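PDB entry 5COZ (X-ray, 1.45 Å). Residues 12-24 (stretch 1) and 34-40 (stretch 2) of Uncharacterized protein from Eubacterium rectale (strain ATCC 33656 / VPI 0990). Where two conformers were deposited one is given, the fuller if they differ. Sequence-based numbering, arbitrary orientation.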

# COMPACT_ATOMS: atom_id res chain seq x y z
N ASP A 12 2.82 12.91 31.04
CA ASP A 12 2.69 11.53 30.59
C ASP A 12 2.65 11.44 29.06
O ASP A 12 1.85 12.12 28.40
CB ASP A 12 1.43 10.88 31.22
CG ASP A 12 1.11 9.45 30.80
OD1 ASP A 12 2.05 8.69 30.47
OD2 ASP A 12 -0.08 9.07 30.86
N LEU A 13 3.49 10.54 28.50
CA LEU A 13 3.62 10.22 27.08
C LEU A 13 2.29 9.71 26.49
O LEU A 13 2.06 9.81 25.29
CB LEU A 13 4.71 9.13 26.93
CG LEU A 13 5.14 8.72 25.52
CD1 LEU A 13 6.31 9.56 25.04
CD2 LEU A 13 5.51 7.25 25.48
N ASN A 14 1.42 9.15 27.36
CA ASN A 14 0.13 8.58 26.95
C ASN A 14 -1.07 9.52 27.24
O ASN A 14 -2.20 9.06 27.15
CB ASN A 14 -0.06 7.21 27.61
CG ASN A 14 1.01 6.21 27.24
OD1 ASN A 14 1.08 5.71 26.10
ND2 ASN A 14 1.88 5.90 28.19
N ASP A 15 -0.86 10.81 27.55
CA ASP A 15 -1.98 11.76 27.74
C ASP A 15 -2.34 12.35 26.36
O ASP A 15 -1.43 12.67 25.60
CB ASP A 15 -1.62 12.84 28.77
CG ASP A 15 -2.54 14.04 28.76
OD1 ASP A 15 -3.59 13.99 29.43
OD2 ASP A 15 -2.19 15.05 28.11
N TYR A 16 -3.65 12.51 26.04
CA TYR A 16 -4.08 12.99 24.71
C TYR A 16 -3.55 14.41 24.37
O TYR A 16 -3.03 14.61 23.27
CB TYR A 16 -5.61 12.91 24.54
CG TYR A 16 -6.14 13.55 23.27
CD1 TYR A 16 -5.72 13.12 22.02
CD2 TYR A 16 -7.10 14.55 23.33
CE1 TYR A 16 -6.21 13.70 20.85
CE2 TYR A 16 -7.60 15.14 22.17
CZ TYR A 16 -7.15 14.71 20.93
OH TYR A 16 -7.67 15.30 19.80
N GLU A 17 -3.63 15.37 25.30
CA GLU A 17 -3.11 16.71 25.02
C GLU A 17 -1.60 16.71 24.80
O GLU A 17 -1.12 17.45 23.95
CB GLU A 17 -3.49 17.67 26.16
CG GLU A 17 -4.94 18.13 26.10
CD GLU A 17 -5.40 18.86 24.85
OE1 GLU A 17 -4.63 19.70 24.32
OE2 GLU A 17 -6.54 18.59 24.41
N ASN A 18 -0.85 15.86 25.53
CA ASN A 18 0.60 15.72 25.34
C ASN A 18 0.90 15.11 23.97
O ASN A 18 1.86 15.50 23.29
CB ASN A 18 1.22 14.86 26.45
CG ASN A 18 1.43 15.62 27.74
OD1 ASN A 18 1.43 16.85 27.78
ND2 ASN A 18 1.60 14.89 28.82
N VAL A 19 0.05 14.15 23.56
CA VAL A 19 0.20 13.52 22.25
C VAL A 19 -0.01 14.58 21.16
O VAL A 19 0.78 14.66 20.21
CB VAL A 19 -0.76 12.30 22.10
CG1 VAL A 19 -0.95 11.91 20.63
CG2 VAL A 19 -0.26 11.10 22.91
N LEU A 20 -1.06 15.42 21.30
CA LEU A 20 -1.26 16.49 20.31
C LEU A 20 -0.05 17.39 20.21
O LEU A 20 0.37 17.71 19.10
CB LEU A 20 -2.50 17.35 20.62
CG LEU A 20 -3.85 16.72 20.33
CD1 LEU A 20 -4.97 17.66 20.76
CD2 LEU A 20 -3.98 16.38 18.85
N ASN A 21 0.52 17.79 21.36
CA ASN A 21 1.69 18.66 21.37
C ASN A 21 2.88 17.99 20.69
O ASN A 21 3.61 18.66 19.94
CB ASN A 21 2.04 19.08 22.79
CG ASN A 21 3.14 20.10 22.85
OD1 ASN A 21 3.03 21.20 22.31
ND2 ASN A 21 4.25 19.72 23.46
N SER A 22 3.05 16.66 20.89
CA SER A 22 4.15 15.91 20.28
C SER A 22 4.01 15.89 18.74
O SER A 22 5.01 15.78 18.05
CB SER A 22 4.20 14.48 20.82
OG SER A 22 3.24 13.61 20.21
N LEU A 23 2.78 16.09 18.23
CA LEU A 23 2.54 16.11 16.79
C LEU A 23 2.63 17.51 16.20
O LEU A 23 2.36 17.69 15.01
CB LEU A 23 1.17 15.49 16.45
CG LEU A 23 1.06 14.01 16.76
CD1 LEU A 23 -0.36 13.55 16.55
CD2 LEU A 23 2.03 13.16 15.93
N ASP A 24 3.07 18.49 17.02
CA ASP A 24 3.16 19.87 16.56
C ASP A 24 4.61 20.32 16.38
O ASP A 24 4.92 21.51 16.50
CB ASP A 24 2.43 20.76 17.58
CG ASP A 24 1.98 22.12 17.06
OD1 ASP A 24 1.99 22.33 15.81
OD2 ASP A 24 1.67 22.99 17.89
N ASN A 34 5.36 6.75 16.56
CA ASN A 34 4.22 6.04 17.15
C ASN A 34 3.65 6.89 18.26
O ASN A 34 4.40 7.59 18.96
CB ASN A 34 4.66 4.66 17.70
CG ASN A 34 5.24 3.74 16.64
OD1 ASN A 34 4.51 3.02 15.93
ND2 ASN A 34 6.54 3.82 16.43
N ILE A 35 2.33 6.84 18.43
CA ILE A 35 1.65 7.56 19.52
C ILE A 35 0.62 6.62 20.14
O ILE A 35 0.06 5.76 19.44
CB ILE A 35 0.98 8.88 19.05
CG1 ILE A 35 -0.06 8.62 17.92
CG2 ILE A 35 2.04 9.91 18.62
CD1 ILE A 35 -0.94 9.81 17.56
N LYS A 36 0.34 6.78 21.43
CA LYS A 36 -0.66 5.95 22.09
C LYS A 36 -1.30 6.75 23.23
O LYS A 36 -0.58 7.32 24.06
CB LYS A 36 -0.03 4.64 22.62
CG LYS A 36 -1.08 3.70 23.23
CD LYS A 36 -0.49 2.33 23.60
CE LYS A 36 -1.49 1.40 24.26
NZ LYS A 36 -2.49 0.84 23.31
N CYS A 37 -2.62 6.83 23.24
CA CYS A 37 -3.35 7.52 24.30
C CYS A 37 -4.83 7.19 24.21
O CYS A 37 -5.34 6.85 23.14
CB CYS A 37 -3.15 9.03 24.23
SG CYS A 37 -3.75 9.79 22.70
N VAL A 38 -5.51 7.34 25.33
CA VAL A 38 -6.95 7.19 25.39
C VAL A 38 -7.57 8.57 25.24
O VAL A 38 -7.10 9.52 25.87
CB VAL A 38 -7.33 6.54 26.75
CG1 VAL A 38 -8.81 6.73 27.07
CG2 VAL A 38 -6.94 5.07 26.77
N VAL A 39 -8.59 8.71 24.40
CA VAL A 39 -9.32 9.97 24.31
C VAL A 39 -10.50 9.91 25.27
O VAL A 39 -10.68 10.79 26.10
CB VAL A 39 -9.74 10.32 22.87
CG1 VAL A 39 -10.56 11.60 22.85
CG2 VAL A 39 -8.52 10.42 21.97
N ASN A 40 -11.31 8.84 25.16
CA ASN A 40 -12.42 8.61 26.09
C ASN A 40 -12.69 7.10 26.09
O ASN A 40 -11.96 6.37 25.39
CB ASN A 40 -13.64 9.47 25.75
CG ASN A 40 -14.24 9.23 24.39
OD1 ASN A 40 -14.42 8.09 23.95
ND2 ASN A 40 -14.63 10.29 23.73
O HOH W 1 2.39 8.41 22.80
O HOH W 2 -4.11 7.48 27.81
O HOH W 3 -5.75 11.17 27.47

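Three waters stand between the backbones of the two stretches, and no clear direct hydrogen bond crosses. Water 1 donates to L13 O (2.9 Å) and accepts from K36 N (3.0 Å). Water 2 donates to N14 O (2.6 Å) and accepts from V38 N (2.9 Å). Water 3 reverses the pattern: it accepts from Y16 N (2.9 Å) and donates to V38 O (2.7 Å). Where the chains come nearest, N14 CA makes a CA-H...O contact with K36 O at 3.2 Å.

Helix 16-22 then runs roughly antiparallel to strand 34-38, at 154°. V19, L23, I35 and C37 are buried, and their apolar side chains fill the space between helix and strand. I35 and C37, alternate residues of the strand, both point toward the helix. V19, one turn after Y16, meets both: its CG1 lies 3.7 Å from I35 CD1 and its CG2 3.7 Å from C37 SG. L23 CD1 adds a contact to I35 CD1 at 3.9 Å. C37 CB lies 3.1 Å from N14 O. Its single SG reaches the helix, 3.8 Å from Y16 CA. This SG sits at the edge of the Y16 ring, while V39 CG2 lies over one face, 4.2 Å from the ring centroid.

S22 OG donates to V19 O (2.7 Å), so this polar group is satisfied beside I35.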